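Local coordinates for homoserine O-acetyltransferase (Bacillus anthracis str. 'Ames Ancestor', PDB 3I1I), which probably transfers an acetyl group from acetyl-CoA to the hydroxyl of homoserine, a step toward methionine, at residues 295-298 / 299-303; 329-332 / 333-337. One frame throughout, in Å; residues are numbered along the deposited sequence. Where two conformers were deposited one is given.

Contact 1: residues 295-298 / 299-303; sequences GFSS and LEEAL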
ATOM      1  N   GLY A 295      17.725  18.685 -13.470  1.00 29.78           N
ATOM      2  CA  GLY A 295      18.964  19.373 -13.838  1.00 31.28           C
ATOM      3  C   GLY A 295      18.726  20.285 -15.034  1.00 31.29           C
ATOM      4  O   GLY A 295      19.159  21.414 -15.031  1.00 33.91           O
ATOM      5  N   PHE A 296      17.940  19.823 -15.990  1.00 29.73           N
ATOM      6  CA  PHE A 296      17.877  20.412 -17.285  1.00 28.00           C
ATOM      7  C   PHE A 296      16.601  21.204 -17.405  1.00 27.58           C
ATOM      8  O   PHE A 296      15.814  21.253 -16.468  1.00 28.74           O
ATOM      9  CB  PHE A 296      17.919  19.289 -18.324  1.00 27.30           C
ATOM     10  CG  PHE A 296      19.224  18.528 -18.338  1.00 25.02           C
ATOM     11  CD1 PHE A 296      20.283  18.958 -19.103  1.00 23.65           C
ATOM     12  CD2 PHE A 296      19.381  17.378 -17.583  1.00 24.09           C
ATOM     13  CE1 PHE A 296      21.472  18.269 -19.107  1.00 22.84           C
ATOM     14  CE2 PHE A 296      20.558  16.684 -17.586  1.00 22.78           C
ATOM     15  CZ  PHE A 296      21.601  17.128 -18.346  1.00 24.79           C
ATOM     16  N   SER A 297      16.372  21.801 -18.567  1.00 26.19           N
ATOM     17  CA  SER A 297      15.160  22.565 -18.789  1.00 25.13           C
ATOM     18  C   SER A 297      14.047  21.696 -19.312  1.00 24.02           C
ATOM     19  O   SER A 297      12.917  22.076 -19.255  1.00 24.19           O
ATOM     20  CB  SER A 297      15.421  23.722 -19.759  1.00 24.79           C
ATOM     21  OG  SER A 297      15.929  23.252 -20.976  1.00 24.97           O
ATOM     22  N   SER A 298      14.371  20.524 -19.832  1.00 23.25           N
ATOM     23  CA  SER A 298      13.352  19.572 -20.283  1.00 21.72           C
ATOM     24  C   SER A 298      13.981  18.216 -20.572  1.00 20.86           C
ATOM     25  O   SER A 298      15.229  18.093 -20.659  1.00 19.62           O
ATOM     26  CB  SER A 298      12.734  20.057 -21.587  1.00 21.56           C
ATOM     27  OG  SER A 298      13.680  19.971 -22.663  1.00 21.59           O
ATOM     28  N   LEU A 299      13.122  17.213 -20.756  1.00 19.73           N
ATOM     29  CA  LEU A 299      13.566  15.891 -21.175  1.00 19.41           C
ATOM     30  C   LEU A 299      14.340  15.991 -22.479  1.00 19.44           C
ATOM     31  O   LEU A 299      15.399  15.380 -22.599  1.00 19.32           O
ATOM     32  CB  LEU A 299      12.378  14.949 -21.331  1.00 19.72           C
ATOM     33  CG  LEU A 299      12.693  13.513 -21.747  1.00 20.57           C
ATOM     34  CD1 LEU A 299      13.686  12.845 -20.770  1.00 19.58           C
ATOM     35  CD2 LEU A 299      11.395  12.700 -21.865  1.00 21.16           C
ATOM     36  N   GLU A 300      13.821  16.778 -23.426  1.00 19.60           N
ATOM     37  CA  GLU A 300      14.450  17.018 -24.716  0.60 20.47           C
ATOM     38  C   GLU A 300      15.920  17.496 -24.523  1.00 20.02           C
ATOM     39  O   GLU A 300      16.868  17.037 -25.183  1.00 19.43           O
ATOM     40  CB  GLU A 300      13.621  18.069 -25.482  0.60 20.97           C
ATOM     41  CG  GLU A 300      12.074  17.734 -25.693  0.60 24.86           C
ATOM     42  CD  GLU A 300      11.198  17.495 -24.414  0.60 26.81           C
ATOM     43  OE1 GLU A 300      10.346  16.559 -24.389  0.60 31.81           O
ATOM     44  OE2 GLU A 300      11.323  18.228 -23.438  0.60 26.63           O
ATOM     45  N   GLU A 301      16.107  18.426 -23.609  1.00 19.59           N
ATOM     46  CA  GLU A 301      17.453  18.905 -23.371  1.00 20.09           C
ATOM     47  C   GLU A 301      18.333  17.818 -22.780  1.00 19.15           C
ATOM     48  O   GLU A 301      19.449  17.657 -23.209  1.00 20.24           O
ATOM     49  CB  GLU A 301      17.504  20.158 -22.490  1.00 20.08           C
ATOM     50  CG  GLU A 301      18.904  20.820 -22.569  1.00 23.31           C
ATOM     51  CD  GLU A 301      19.300  21.664 -21.369  1.00 24.39           C
ATOM     52  OE1 GLU A 301      18.402  22.103 -20.600  1.00 22.15           O
ATOM     53  OE2 GLU A 301      20.538  21.894 -21.237  1.00 25.50           O
ATOM     54  N   ALA A 302      17.839  17.067 -21.805  1.00 18.57           N
ATOM     55  CA  ALA A 302      18.637  16.015 -21.186  1.00 17.83           C
ATOM     56  C   ALA A 302      19.122  15.062 -22.288  1.00 17.60           C
ATOM     57  O   ALA A 302      20.292  14.718 -22.353  1.00 18.06           O
ATOM     58  CB  ALA A 302      17.832  15.265 -20.097  1.00 16.67           C
ATOM     59  N   LEU A 303      18.228  14.700 -23.195  1.00 17.58           N
ATOM     60  CA  LEU A 303      18.535  13.718 -24.209  1.00 17.50           C
ATOM     61  C   LEU A 303      19.440  14.247 -25.308  1.00 18.18           C
ATOM     62  O   LEU A 303      20.148  13.475 -25.939  1.00 18.35           O
ATOM     63  CB  LEU A 303      17.242  13.175 -24.797  1.00 17.90           C
ATOM     64  CG  LEU A 303      16.392  12.312 -23.863  1.00 17.56           C
ATOM     65  CD1 LEU A 303      14.971  12.133 -24.426  1.00 14.65           C
ATOM     66  CD2 LEU A 303      17.109  10.947 -23.649  1.00 16.47           C
TER
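Leu299 is the first helical residue after Ser298, the N-cap of helix 299-304, and its side chain packs on Pro182 and Ile292. Glu300 is modelled in two conformers, and its side-chain contact with Ser298 is doubtful. At Glu301 the capping bond forms. Glu301 N donates to Ser298 OG over 3.0 Å, at an N-H...O angle of 158°. The Glu301 side chain turns back to the loop. With CG anti to the backbone N (chi1 -166°) and the rest extended, its carboxylate reaches the residue before the cap. OE1 of Glu301 takes two bonds, 2.9 Å from Ser297 N and 2.8 Å from Ser297 OG, which come from opposite faces of the carboxylate plane. The first arrives nearly along the C-O axis, the second on the anti side. Two donors beside a helix N-terminus would probably stabilise the negative charge. This short helix follows a loop of the alpha/beta hydrolase fold and leads into strand 309-313 of the central sheet. The Glu301 carboxylate also stands perpendicular to the Phe296 ring at the ring edge, with OE2 3.6 Å from Phe296 CD1. Ala302 N donates to Ser298 O, closing the first helical turn at 3.0 Å. Ala302 CA sits over the centre of one Phe296 face in a CH-pi contact, and Ala302 CB lies 3.6 Å from Phe296 CD2.

Contact 2: residues 329-332 / 333-337; sequences MVDL and LQKQG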
HETATM    1  N   MSE A 329      10.855   8.726 -25.855  1.00 21.74           N
HETATM    2  CA  MSE A 329      12.287   9.002 -25.723  1.00 21.86           C
HETATM    3  C   MSE A 329      13.057   8.690 -26.999  1.00 21.12           C
HETATM    4  O   MSE A 329      13.892   9.478 -27.447  1.00 19.95           O
HETATM    5  CB  MSE A 329      12.846   8.196 -24.557  1.00 22.17           C
HETATM    6  CG  MSE A 329      14.336   7.960 -24.592  1.00 26.29           C
HETATM    7 SE   MSE A 329      14.927   7.123 -22.945  0.65 31.56          SE
HETATM    8  CE  MSE A 329      16.831   6.847 -23.341  1.00 26.16           C
ATOM      9  N   VAL A 330      12.768   7.534 -27.579  1.00 20.62           N
ATOM     10  CA  VAL A 330      13.443   7.104 -28.789  1.00 20.09           C
ATOM     11  C   VAL A 330      13.091   8.034 -29.946  1.00 21.39           C
ATOM     12  O   VAL A 330      13.947   8.409 -30.790  1.00 21.33           O
ATOM     13  CB  VAL A 330      13.154   5.598 -29.040  1.00 20.62           C
ATOM     14  CG1 VAL A 330      13.346   5.179 -30.528  1.00 17.54           C
ATOM     15  CG2 VAL A 330      14.032   4.744 -28.027  1.00 16.62           C
ATOM     16  N   ASP A 331      11.842   8.469 -29.968  1.00 22.07           N
ATOM     17  CA  ASP A 331      11.435   9.400 -30.982  1.00 22.45           C
ATOM     18  C   ASP A 331      12.217  10.713 -30.872  1.00 22.74           C
ATOM     19  O   ASP A 331      12.719  11.239 -31.904  1.00 22.03           O
ATOM     20  CB  ASP A 331       9.937   9.645 -30.948  1.00 22.47           C
ATOM     21  CG  ASP A 331       9.464  10.418 -32.162  1.00 26.03           C
ATOM     22  OD1 ASP A 331       9.697   9.992 -33.309  1.00 30.96           O
ATOM     23  OD2 ASP A 331       8.870  11.490 -31.989  1.00 34.45           O
ATOM     24  N   LEU A 332      12.350  11.229 -29.641  1.00 22.50           N
ATOM     25  CA  LEU A 332      13.113  12.461 -29.446  1.00 22.71           C
ATOM     26  C   LEU A 332      14.555  12.285 -29.899  1.00 22.61           C
ATOM     27  O   LEU A 332      15.097  13.120 -30.610  1.00 23.99           O
ATOM     28  CB  LEU A 332      13.058  12.947 -27.996  1.00 22.47           C
ATOM     29  CG  LEU A 332      11.670  13.387 -27.512  1.00 23.15           C
ATOM     30  CD1 LEU A 332      11.651  13.596 -25.974  1.00 18.90           C
ATOM     31  CD2 LEU A 332      11.148  14.617 -28.293  1.00 16.99           C
ATOM     32  N   LEU A 333      15.181  11.190 -29.524  1.00 22.91           N
ATOM     33  CA  LEU A 333      16.566  10.948 -29.949  1.00 23.35           C
ATOM     34  C   LEU A 333      16.697  10.860 -31.474  1.00 23.97           C
ATOM     35  O   LEU A 333      17.643  11.393 -32.044  1.00 25.90           O
ATOM     36  CB  LEU A 333      17.126   9.676 -29.309  1.00 22.95           C
ATOM     37  CG  LEU A 333      17.544   9.766 -27.840  1.00 22.72           C
ATOM     38  CD1 LEU A 333      17.633   8.338 -27.234  1.00 19.70           C
ATOM     39  CD2 LEU A 333      18.894  10.598 -27.650  1.00 17.98           C
ATOM     40  N   GLN A 334      15.758  10.200 -32.144  1.00 24.13           N
ATOM     41  CA  GLN A 334      15.815  10.087 -33.603  1.00 23.58           C
ATOM     42  C   GLN A 334      15.670  11.449 -34.252  1.00 24.07           C
ATOM     43  O   GLN A 334      16.383  11.760 -35.176  1.00 24.50           O
ATOM     44  CB  GLN A 334      14.762   9.133 -34.136  1.00 22.96           C
ATOM     45  CG  GLN A 334      15.069   7.695 -33.810  1.00 24.37           C
ATOM     46  CD  GLN A 334      13.949   6.739 -34.148  1.00 24.30           C
ATOM     47  OE1 GLN A 334      12.920   7.143 -34.647  1.00 25.46           O
ATOM     48  NE2 GLN A 334      14.150   5.460 -33.875  1.00 22.65           N
ATOM     49  N   LYS A 335      14.789  12.293 -33.749  1.00 24.45           N
ATOM     50  CA  LYS A 335      14.658  13.621 -34.328  1.00 24.76           C
ATOM     51  C   LYS A 335      15.882  14.510 -34.093  1.00 24.72           C
ATOM     52  O   LYS A 335      16.066  15.482 -34.789  1.00 24.16           O
ATOM     53  CB  LYS A 335      13.410  14.303 -33.825  1.00 25.33           C
ATOM     54  CG  LYS A 335      12.193  13.433 -34.069  1.00 29.02           C
ATOM     55  CD  LYS A 335      11.077  14.162 -34.696  1.00 33.71           C
ATOM     56  CE  LYS A 335       9.839  14.271 -33.780  1.00 36.07           C
ATOM     57  NZ  LYS A 335       8.847  13.182 -34.135  1.00 36.59           N
ATOM     58  N   GLN A 336      16.722  14.159 -33.120  1.00 24.36           N
ATOM     59  CA  GLN A 336      18.012  14.793 -32.977  1.00 23.88           C
ATOM     60  C   GLN A 336      19.073  14.226 -33.905  1.00 23.49           C
ATOM     61  O   GLN A 336      20.228  14.632 -33.835  1.00 22.82           O
ATOM     62  CB  GLN A 336      18.478  14.672 -31.536  1.00 23.95           C
ATOM     63  CG  GLN A 336      17.604  15.473 -30.588  1.00 23.35           C
ATOM     64  CD  GLN A 336      17.922  15.183 -29.163  1.00 24.49           C
ATOM     65  OE1 GLN A 336      18.797  14.327 -28.850  1.00 27.34           O
ATOM     66  NE2 GLN A 336      17.261  15.904 -28.267  1.00 20.97           N
ATOM     67  N   GLY A 337      18.695  13.272 -34.748  1.00 23.38           N
ATOM     68  CA  GLY A 337      19.647  12.608 -35.624  1.00 23.09           C
ATOM     69  C   GLY A 337      20.444  11.507 -34.942  1.00 23.85           C
ATOM     70  O   GLY A 337      21.427  11.026 -35.486  1.00 24.46           O
TER
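The Gln334 amide has the preceding turn over one face. Val330 CG1 lies almost directly above the amide nitrogen, 3.5 Å from Gln334 NE2. Val330 O is over the same face, 3.8 Å from Gln334 CD. NE2 itself donates to Ala340 O, which ties the amide to the next strand. The second flat group is the Asp331 carboxylate. Lys335 NZ meets Asp331 OD2 at 2.7 Å, on the syn side and 17° out of the plane. This is an i to i+4 salt bridge along helix 324-335. The helix is the crossover of a beta-alpha-beta unit between parallel strands 309-313 and 340-342 of the alpha/beta hydrolase sheet. The two charged chains start a turn apart. The lysine bends at three torsions to bring NZ back to the aspartate. On the way Lys335 CG passes 3.1 Å from Asp331 O. The buried side is apolar. Met329, a selenomethionine, has CG 4.2 Å from Leu333 CD1, and both residues pack on strand 309-313. Val330 adds to this layer by touching Met312 and Val342. Backbone bonds from Leu333 N to Met329 O, Gln334 N to Val330 O and Lys335 N to Asp331 O keep the turns regular. The next bond, Gln336 N to Leu332 O, is longer at 3.2 Å and more bent. There the helix ends in a Schellman motif. Gly337 takes a positive phi of 81°, and its N donates to Gln334 O at 2.8 Å.

How the contacts relate
Contact 1 comes first along the chain and closes before contact 2 opens. Their centres are about 13 Å apart. Contact 1 starts helix 299-304, which leads into strand 309-313. Contact 2 ends helix 324-335, which runs from that strand to strand 340-342, an outermost strand of the sheet within this chain. The two helices touch directly. Leu303 O lies against Leu333 CD2. Gln336 NE2 gives a weak hydrogen bond to Glu300 O, while Gln336 OE1 accepts from Lys338 NZ. The centres of contacts 1 and 2 lie about 22 and 25 Å from the chain centre. One helix start thus packs against another helix end at the periphery of the alpha/beta hydrolase fold.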